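Local atomic coordinates of ABC transporter substrate binding protein (Ribose) (Agrobacterium vitis S4, PDB entry 4WT7), a protein that probably serves as the carbohydrate-binding component of an ABC importer, and holds D-allitol between its two lobes in this crystal form. Residues A[79-84]-A[92-97]; A[104-109]-A[114-119]; A[144-149]-A[182-187]. All blocks are in the same frame, centred on the assembly; numbering follows the deposited sequence.

How the contacts relate
Contacts 1 and 2 lie side by side in one lobe, their centres 8 Å apart, and contact 3 lies in the other lobe, on the opposite side of the chain's centre. Strands 91-95 and 116-119 are parallel neighbours in a single sheet: Ile92 N lies 2.9 Å from Pro115 O, and Gln94 O lies 2.9 Å from Ile119 N, both probable hydrogen bonds. Contact 1 reaches the D-allitol through Leu96, just past the end of its strand; the side chain of Thr118 in contact 2 stays about 11 Å from the sugar alcohol. Contact 3 is remote, its centre 38 Å from that of contact 1, with nearest atoms about 21 Å apart.

Contact 1: A[79-84]-A[92-97]; sequences AQLQTL and IVQLLG. With X9X (D-allitol), chain C.
Leu81 and Leu84 of helix 74-87 lie over Ile92 and Gln94 of strand 91-95, a helix and the strand that follows it in the parallel alpha/beta sheet of one lobe of a periplasmic binding protein. Helix 79-84 and strand 92-95 run nearly antiparallel, at 168°, with their axes 10.6 Å apart at closest approach. The tight part is apolar and lies at the Leu84 end: Leu84 CB sits 3.9 Å from Ile92 CD1, and Leu81 CD2 comes to 4.2 Å from Ile92 CG2. With CG1 of Ile92 anti to its carbonyl carbon (chi1 -67°), the extended chain carries CD1 up to the helix, while CG2 meets the leucine methyls. Further along the strand Gln94 crosses Leu81 at about a right angle, its OE1 3.6 Å from Leu81 CD2. That oxygen is not left to the methyl group alone: it is hydrogen-bonded to Ser38 OG of strand 34-39, which also receives a bond from Gln80 NE2. Trp105 of helix 99-111 packs on Leu81. On the outer side of the helix, Ala79 and Thr83 are exposed and lie far from the strand. Past the strand end, Leu96 lies well beyond the helix and lines the ligand pocket, with CD1 3.4 Å from OAE of D-allitol. The bend of Gln94 at chi2 turns its amide toward this loop, where NE2 donates to Leu96 O at 2.9 Å; the bond is nearly straight (170°), in the plane of the amide but above that of the carbonyl.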
loop_
_atom_site.group_PDB
_atom_site.type_symbol
_atom_site.label_atom_id
_atom_site.label_comp_id
_atom_site.label_asym_id
_atom_site.label_seq_id
_atom_site.Cartn_x
_atom_site.Cartn_y
_atom_site.Cartn_z
ATOM N N ALA A 79 -14.020 7.691 14.666
ATOM C CA ALA A 79 -14.915 7.338 15.747
ATOM C C ALA A 79 -14.443 6.076 16.435
ATOM O O ALA A 79 -14.587 5.948 17.647
ATOM C CB ALA A 79 -16.339 7.183 15.254
ATOM N N GLN A 80 -13.901 5.129 15.674
ATOM C CA GLN A 80 -13.395 3.894 16.281
ATOM C C GLN A 80 -12.085 4.102 17.049
ATOM O O GLN A 80 -11.836 3.437 18.067
ATOM C CB GLN A 80 -13.287 2.776 15.239
ATOM C CG GLN A 80 -12.121 2.922 14.209
ATOM C CD GLN A 80 -12.239 1.920 13.076
ATOM O OE1 GLN A 80 -13.333 1.554 12.717
ATOM N NE2 GLN A 80 -11.112 1.484 12.512
ATOM N N LEU A 81 -11.228 5.001 16.592
ATOM C CA LEU A 81 -10.044 5.332 17.400
ATOM C C LEU A 81 -10.419 5.981 18.721
ATOM O O LEU A 81 -9.776 5.730 19.751
ATOM C CB LEU A 81 -9.078 6.212 16.632
ATOM C CG LEU A 81 -8.373 5.475 15.498
ATOM C CD1 LEU A 81 -7.849 6.458 14.479
ATOM C CD2 LEU A 81 -7.253 4.627 16.077
ATOM N N GLN A 82 -11.442 6.827 18.712
ATOM C CA GLN A 82 -11.874 7.462 19.945
ATOM C C GLN A 82 -12.342 6.422 20.924
ATOM O O GLN A 82 -12.000 6.457 22.094
ATOM C CB GLN A 82 -12.986 8.466 19.671
ATOM C CG GLN A 82 -12.405 9.726 19.137
ATOM C CD GLN A 82 -13.424 10.643 18.475
ATOM O OE1 GLN A 82 -14.546 10.245 18.133
ATOM N NE2 GLN A 82 -13.015 11.882 18.275
ATOM N N THR A 83 -13.082 5.452 20.421
ATOM C CA THR A 83 -13.577 4.411 21.278
ATOM C C THR A 83 -12.407 3.557 21.797
ATOM O O THR A 83 -12.404 3.201 22.961
ATOM C CB THR A 83 -14.578 3.488 20.560
ATOM O OG1 THR A 83 -15.778 4.222 20.243
ATOM C CG2 THR A 83 -14.890 2.284 21.425
ATOM N N LEU A 84 -11.453 3.197 20.938
ATOM C CA LEU A 84 -10.282 2.451 21.417
ATOM C C LEU A 84 -9.559 3.240 22.517
ATOM O O LEU A 84 -9.097 2.670 23.511
ATOM C CB LEU A 84 -9.320 2.157 20.289
ATOM C CG LEU A 84 -9.724 1.061 19.306
ATOM C CD1 LEU A 84 -8.620 0.921 18.226
ATOM C CD2 LEU A 84 -9.992 -0.265 20.025
ATOM N N ILE A 92 -2.312 0.548 20.824
ATOM C CA ILE A 92 -3.153 0.604 19.639
ATOM C C ILE A 92 -2.275 0.499 18.392
ATOM O O ILE A 92 -1.221 1.142 18.327
ATOM C CB ILE A 92 -3.928 1.925 19.604
ATOM C CG1 ILE A 92 -4.928 1.967 20.753
ATOM C CG2 ILE A 92 -4.619 2.121 18.270
ATOM C CD1 ILE A 92 -5.635 3.316 20.940
ATOM N N VAL A 93 -2.684 -0.306 17.404
ATOM C CA VAL A 93 -1.951 -0.353 16.136
ATOM C C VAL A 93 -2.884 0.141 15.051
ATOM O O VAL A 93 -4.002 -0.366 14.902
ATOM C CB VAL A 93 -1.460 -1.794 15.714
ATOM C CG1 VAL A 93 -0.444 -1.680 14.583
ATOM C CG2 VAL A 93 -0.853 -2.530 16.865
ATOM N N GLN A 94 -2.431 1.124 14.294
ATOM C CA GLN A 94 -3.242 1.693 13.224
ATOM C C GLN A 94 -2.678 1.324 11.874
ATOM O O GLN A 94 -1.505 1.559 11.573
ATOM C CB GLN A 94 -3.331 3.219 13.365
ATOM C CG GLN A 94 -3.961 3.929 12.180
ATOM C CD GLN A 94 -5.383 3.480 11.967
ATOM O OE1 GLN A 94 -6.121 3.226 12.934
ATOM N NE2 GLN A 94 -5.794 3.390 10.714
ATOM N N LEU A 95 -3.539 0.753 11.058
ATOM C CA LEU A 95 -3.162 0.282 9.733
ATOM C C LEU A 95 -3.737 1.210 8.642
ATOM O O LEU A 95 -4.952 1.295 8.448
ATOM C CB LEU A 95 -3.652 -1.165 9.530
ATOM C CG LEU A 95 -3.597 -1.727 8.111
ATOM C CD1 LEU A 95 -2.171 -1.803 7.610
ATOM C CD2 LEU A 95 -4.245 -3.091 8.062
ATOM N N LEU A 96 -2.834 1.869 7.923
ATOM C CA LEU A 96 -3.182 2.716 6.795
ATOM C C LEU A 96 -4.053 3.885 7.228
ATOM O O LEU A 96 -4.231 4.165 8.430
ATOM C CB LEU A 96 -3.812 1.882 5.653
ATOM C CG LEU A 96 -2.771 1.044 4.894
ATOM C CD1 LEU A 96 -3.360 -0.088 3.993
ATOM C CD2 LEU A 96 -1.877 1.968 4.099
ATOM N N GLY A 97 -4.565 4.593 6.244
ATOM C CA GLY A 97 -5.321 5.787 6.501
ATOM C C GLY A 97 -4.527 6.994 6.056
ATOM O O GLY A 97 -3.277 6.947 5.933
HETATM O OAA X9X C . -3.793 3.416 0.631
HETATM C CAG X9X C . -4.018 2.584 -0.449
HETATM C CAI X9X C . -3.098 1.427 -0.661
HETATM O OAC X9X C . -1.826 1.838 -1.103
HETATM C CAK X9X C . -3.070 0.526 0.540
HETATM O OAE X9X C . -4.386 0.227 0.806
HETATM C CAL X9X C . -2.382 -0.805 0.235
HETATM O OAF X9X C . -2.971 -1.444 -0.844
HETATM C CAJ X9X C . -0.872 -0.784 0.103
HETATM O OAD X9X C . -0.421 -0.382 -1.144
HETATM C CAH X9X C . -0.127 -0.038 1.191
HETATM O OAB X9X C . 1.171 -0.516 1.471
#

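Contact 2: A[104-109]-A[114-119]; sequences PWLKRA and IPVLTI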
loop_
_atom_site.group_PDB
_atom_site.type_symbol
_atom_site.label_atom_id
_atom_site.label_comp_id
_atom_site.label_asym_id
_atom_site.label_seq_id
_atom_site.Cartn_x
_atom_site.Cartn_y
_atom_site.Cartn_z
ATOM N N PRO A 104 -4.386 13.427 14.497
ATOM C CA PRO A 104 -4.831 13.986 15.786
ATOM C C PRO A 104 -5.236 12.915 16.798
ATOM O O PRO A 104 -5.135 13.093 18.036
ATOM C CB PRO A 104 -6.049 14.832 15.391
ATOM C CG PRO A 104 -5.685 15.335 13.974
ATOM C CD PRO A 104 -4.973 14.134 13.338
ATOM N N TRP A 105 -5.678 11.774 16.279
ATOM C CA TRP A 105 -6.186 10.748 17.165
ATOM C C TRP A 105 -5.073 9.866 17.657
ATOM O O TRP A 105 -5.106 9.407 18.793
ATOM C CB TRP A 105 -7.321 9.989 16.485
ATOM C CG TRP A 105 -8.327 10.997 16.166
ATOM C CD1 TRP A 105 -8.664 11.479 14.934
ATOM C CD2 TRP A 105 -9.057 11.772 17.121
ATOM N NE1 TRP A 105 -9.615 12.474 15.066
ATOM C CE2 TRP A 105 -9.858 12.678 16.400
ATOM C CE3 TRP A 105 -9.106 11.780 18.513
ATOM C CZ2 TRP A 105 -10.723 13.573 17.033
ATOM C CZ3 TRP A 105 -9.958 12.671 19.139
ATOM C CH2 TRP A 105 -10.749 13.569 18.392
ATOM N N LEU A 106 -4.085 9.640 16.817
ATOM C CA LEU A 106 -2.904 8.936 17.265
ATOM C C LEU A 106 -2.231 9.798 18.372
ATOM O O LEU A 106 -1.736 9.269 19.380
ATOM C CB LEU A 106 -1.940 8.755 16.114
ATOM C CG LEU A 106 -2.445 7.987 14.879
ATOM C CD1 LEU A 106 -1.298 7.790 13.904
ATOM C CD2 LEU A 106 -3.084 6.693 15.234
ATOM N N LYS A 107 -2.221 11.113 18.188
ATOM C CA LYS A 107 -1.637 11.993 19.219
ATOM C C LYS A 107 -2.427 11.884 20.547
ATOM O O LYS A 107 -1.843 11.705 21.624
ATOM C CB LYS A 107 -1.581 13.461 18.745
ATOM C CG LYS A 107 -1.001 14.442 19.804
ATOM C CD LYS A 107 -1.013 15.902 19.289
ATOM C CE LYS A 107 -0.076 16.805 20.137
ATOM N NZ LYS A 107 -0.493 16.740 21.576
ATOM N N ARG A 108 -3.747 11.958 20.445
ATOM C CA ARG A 108 -4.618 11.861 21.588
ATOM C C ARG A 108 -4.363 10.557 22.334
ATOM O O ARG A 108 -4.328 10.522 23.544
ATOM C CB ARG A 108 -6.079 11.957 21.102
ATOM C CG ARG A 108 -7.119 11.819 22.167
ATOM C CD ARG A 108 -7.084 12.986 23.169
ATOM N NE ARG A 108 -7.549 14.256 22.591
ATOM C CZ ARG A 108 -8.832 14.619 22.506
ATOM N NH1 ARG A 108 -9.802 13.830 22.963
ATOM N NH2 ARG A 108 -9.148 15.787 21.977
ATOM N N ALA A 109 -4.154 9.475 21.600
ATOM C CA ALA A 109 -3.930 8.170 22.228
ATOM C C ALA A 109 -2.624 8.210 23.072
ATOM O O ALA A 109 -2.598 7.861 24.259
ATOM C CB ALA A 109 -3.850 7.106 21.156
ATOM N N ILE A 114 -1.300 5.823 25.965
ATOM C CA ILE A 114 -1.393 4.588 25.185
ATOM C C ILE A 114 -0.342 4.556 24.097
ATOM O O ILE A 114 -0.349 5.394 23.195
ATOM C CB ILE A 114 -2.796 4.455 24.512
ATOM C CG1 ILE A 114 -3.903 4.558 25.563
ATOM C CG2 ILE A 114 -2.956 3.127 23.769
ATOM C CD1 ILE A 114 -5.247 4.872 24.945
ATOM N N PRO A 115 0.556 3.561 24.165
ATOM C CA PRO A 115 1.523 3.286 23.115
ATOM C C PRO A 115 0.813 3.077 21.753
ATOM O O PRO A 115 -0.153 2.292 21.652
ATOM C CB PRO A 115 2.159 1.971 23.562
ATOM C CG PRO A 115 1.950 1.911 24.987
ATOM C CD PRO A 115 0.647 2.581 25.255
ATOM N N VAL A 116 1.317 3.766 20.728
ATOM C CA VAL A 116 0.791 3.661 19.382
ATOM C C VAL A 116 1.859 3.122 18.466
ATOM O O VAL A 116 2.985 3.610 18.478
ATOM C CB VAL A 116 0.358 5.056 18.883
ATOM C CG1 VAL A 116 0.092 5.040 17.372
ATOM C CG2 VAL A 116 -0.839 5.505 19.669
ATOM N N LEU A 117 1.524 2.072 17.718
ATOM C CA LEU A 117 2.327 1.633 16.585
ATOM C C LEU A 117 1.506 1.711 15.308
ATOM O O LEU A 117 0.283 1.760 15.345
ATOM C CB LEU A 117 2.830 0.188 16.770
ATOM C CG LEU A 117 3.953 0.030 17.799
ATOM C CD1 LEU A 117 3.387 0.194 19.240
ATOM C CD2 LEU A 117 4.683 -1.305 17.623
ATOM N N THR A 118 2.171 1.730 14.166
ATOM C CA THR A 118 1.437 1.773 12.912
ATOM C C THR A 118 1.948 0.781 11.862
ATOM O O THR A 118 3.034 0.228 11.967
ATOM C CB THR A 118 1.473 3.179 12.311
ATOM O OG1 THR A 118 2.832 3.600 12.210
ATOM C CG2 THR A 118 0.710 4.187 13.167
ATOM N N ILE A 119 1.122 0.578 10.850
ATOM C CA ILE A 119 1.521 -0.051 9.594
ATOM C C ILE A 119 1.186 0.922 8.463
ATOM O O ILE A 119 0.041 1.359 8.320
ATOM C CB ILE A 119 0.827 -1.408 9.395
ATOM C CG1 ILE A 119 1.205 -2.335 10.557
ATOM C CG2 ILE A 119 1.201 -2.018 8.021
ATOM C CD1 ILE A 119 0.312 -3.497 10.738
#
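Val116 fills the middle of the contact, its two methyl groups shared between neighbouring turns of helix 99-111. CG2 presses on Ala109 CB at 3.7 Å, and CG1, placed anti to the backbone N by a chi1 of 167°, meets Leu106 CD2 at 4.2 Å. Leu106 and Val116 cross at about a right angle; the other leucine methyl, CD1, reaches Thr118 CG2 at 4.2 Å. Ile85 of helix 74-87 also touches Ala109, and Gln94 packs on Leu106. Helix 99-111 is the connection of the beta-alpha-beta unit formed with strands 91-95 and 116-119, and its residues 104-109 run back against strand 116-119 at 148°. At the end where the chain turns from helix to strand, Ile114 N donates to Ala109 O at 3.0 Å, reaching it from above the carbonyl plane. Ile114 CB also lies 3.4 Å from that Ala109 O. At the other end, the hydroxyl of Thr118 turns from Leu106 toward other partners, with OG1 hydrogen-bonded to Val121 O and Ser126 OG.

Contact 3: A[144-149]-A[182-187]; sequences QLVSDI and PKVKII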
loop_
_atom_site.group_PDB
_atom_site.type_symbol
_atom_site.label_atom_id
_atom_site.label_comp_id
_atom_site.label_asym_id
_atom_site.label_seq_id
_atom_site.Cartn_x
_atom_site.Cartn_y
_atom_site.Cartn_z
ATOM N N GLN A 144 12.194 0.568 -13.602
ATOM C CA GLN A 144 11.671 -0.478 -14.461
ATOM C C GLN A 144 10.814 0.164 -15.548
ATOM O O GLN A 144 10.936 -0.157 -16.729
ATOM C CB GLN A 144 10.851 -1.482 -13.658
ATOM C CG GLN A 144 10.232 -2.587 -14.536
ATOM C CD GLN A 144 11.161 -3.759 -14.681
ATOM O OE1 GLN A 144 11.551 -4.357 -13.687
ATOM N NE2 GLN A 144 11.536 -4.087 -15.908
ATOM N N LEU A 145 9.947 1.074 -15.131
ATOM C CA LEU A 145 9.045 1.755 -16.040
ATOM C C LEU A 145 9.859 2.454 -17.133
ATOM O O LEU A 145 9.622 2.248 -18.324
ATOM C CB LEU A 145 8.119 2.732 -15.279
ATOM C CG LEU A 145 7.057 3.459 -16.143
ATOM C CD1 LEU A 145 5.873 3.952 -15.330
ATOM C CD2 LEU A 145 7.662 4.647 -16.849
ATOM N N VAL A 146 10.840 3.260 -16.724
ATOM C CA VAL A 146 11.661 4.046 -17.647
ATOM C C VAL A 146 12.419 3.139 -18.632
ATOM O O VAL A 146 12.319 3.297 -19.872
ATOM C CB VAL A 146 12.638 4.980 -16.871
ATOM C CG1 VAL A 146 13.746 5.512 -17.781
ATOM C CG2 VAL A 146 11.871 6.146 -16.242
ATOM N N SER A 147 13.172 2.191 -18.093
ATOM C CA SER A 147 13.825 1.185 -18.943
ATOM C C SER A 147 12.813 0.581 -19.946
ATOM O O SER A 147 13.046 0.584 -21.151
ATOM C CB SER A 147 14.518 0.124 -18.078
ATOM O OG SER A 147 14.883 -1.032 -18.820
ATOM N N ASP A 148 11.658 0.153 -19.454
ATOM C CA ASP A 148 10.654 -0.498 -20.283
ATOM C C ASP A 148 10.178 0.346 -21.467
ATOM O O ASP A 148 9.819 -0.199 -22.535
ATOM C CB ASP A 148 9.421 -0.845 -19.453
ATOM C CG ASP A 148 9.539 -2.169 -18.683
ATOM O OD1 ASP A 148 10.586 -2.844 -18.716
ATOM O OD2 ASP A 148 8.549 -2.517 -18.013
ATOM N N ILE A 149 10.082 1.656 -21.268
ATOM C CA ILE A 149 9.551 2.520 -22.318
ATOM C C ILE A 149 10.655 3.228 -23.096
ATOM O O ILE A 149 10.384 4.140 -23.860
ATOM C CB ILE A 149 8.524 3.577 -21.816
ATOM C CG1 ILE A 149 9.190 4.649 -20.950
ATOM C CG2 ILE A 149 7.344 2.920 -21.097
ATOM C CD1 ILE A 149 8.268 5.821 -20.708
ATOM N N PRO A 182 14.138 13.146 -18.874
ATOM C CA PRO A 182 13.162 14.213 -19.132
ATOM C C PRO A 182 12.331 14.054 -20.420
ATOM O O PRO A 182 11.461 14.889 -20.652
ATOM C CB PRO A 182 14.032 15.466 -19.204
ATOM C CG PRO A 182 15.357 14.960 -19.689
ATOM C CD PRO A 182 15.522 13.589 -19.107
ATOM N N LYS A 183 12.567 13.009 -21.214
ATOM C CA LYS A 183 11.659 12.669 -22.311
ATOM C C LYS A 183 10.479 11.839 -21.806
ATOM O O LYS A 183 9.572 11.502 -22.566
ATOM C CB LYS A 183 12.390 11.905 -23.401
ATOM C CG LYS A 183 13.560 12.642 -23.988
ATOM C CD LYS A 183 13.940 12.091 -25.327
ATOM C CE LYS A 183 15.387 12.369 -25.615
ATOM N NZ LYS A 183 15.803 11.738 -26.900
ATOM N N VAL A 184 10.522 11.481 -20.523
ATOM C CA VAL A 184 9.406 10.840 -19.836
ATOM C C VAL A 184 8.541 11.893 -19.155
ATOM O O VAL A 184 9.028 12.715 -18.364
ATOM C CB VAL A 184 9.888 9.840 -18.763
ATOM C CG1 VAL A 184 8.723 9.075 -18.217
ATOM C CG2 VAL A 184 10.917 8.864 -19.361
ATOM N N LYS A 185 7.256 11.878 -19.462
ATOM C CA LYS A 185 6.356 12.915 -18.969
ATOM C C LYS A 185 5.131 12.284 -18.379
ATOM O O LYS A 185 4.586 11.305 -18.918
ATOM C CB LYS A 185 5.866 13.815 -20.120
ATOM C CG LYS A 185 6.894 14.136 -21.178
ATOM C CD LYS A 185 8.075 14.888 -20.586
ATOM C CE LYS A 185 8.364 16.184 -21.363
ATOM N NZ LYS A 185 8.664 15.921 -22.807
ATOM N N ILE A 186 4.667 12.890 -17.308
ATOM C CA ILE A 186 3.414 12.519 -16.701
ATOM C C ILE A 186 2.333 13.357 -17.369
ATOM O O ILE A 186 2.415 14.601 -17.444
ATOM C CB ILE A 186 3.431 12.771 -15.171
ATOM C CG1 ILE A 186 4.530 11.944 -14.502
ATOM C CG2 ILE A 186 2.067 12.464 -14.551
ATOM C CD1 ILE A 186 4.646 12.212 -12.996
ATOM N N ILE A 187 1.331 12.662 -17.882
ATOM C CA ILE A 187 0.242 13.308 -18.582
ATOM C C ILE A 187 -0.594 14.129 -17.625
ATOM O O ILE A 187 -0.916 13.694 -16.525
ATOM C CB ILE A 187 -0.638 12.302 -19.248
ATOM C CG1 ILE A 187 0.146 11.619 -20.373
ATOM C CG2 ILE A 187 -1.882 12.965 -19.782
ATOM C CD1 ILE A 187 -0.711 10.758 -21.241
#
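Strand 184-186 is an outermost strand of the mixed sheet in the second lobe, and its Val184 is met by the end of helix 134-148 and the residue just beyond it. The valine points its side chain toward the helix and divides its two methyl groups between Val146 and Ile149. CG2 touches Val146 CG2 at 4.2 Å, and CG1, anti to the backbone N (chi1 -172°), touches Ile149 CD1 at 4.1 Å. These are light van der Waals contacts, and the whole interface buries only 123 Å² with both sides summed.

Ile149 is the first residue to leave helical backbone angles, although its N still bonds to Leu145 O at 3.0 Å. With chi1 at 69°, CG1 lies between the backbone N and the carbonyl carbon, and the extended chain beyond it delivers CD1 to the valine at an oblique angle. Ile178 of helix 165-178 packs against both Val146 and Val184, closing the apolar patch, and Val155 of the neighbouring strand 153-158 touches Val184.

Polar groups keep to another side of the helix. Gln144 NE2 donates to Asp148 OD1 one turn on, at 3.2 Å, with the acceptor in the amide plane but the nitrogen above that of the carboxylate. The remaining oxygens have partners in the sheet: Gln144 OE1 is bonded to Asn307 ND2 of strand 304-307, and Asp148 OD2 to Tyr248 OH of strand 246-249. Along segment 182-187, Lys183 and Lys185 make backbone bonds to Gly153, and Lys185 also to Val155, holding the edge parallel to strand 153-158. A layer of helices packed by aliphatic side chains onto a largely parallel sheet is the alpha/beta layering of each lobe in periplasmic sugar-binding proteins.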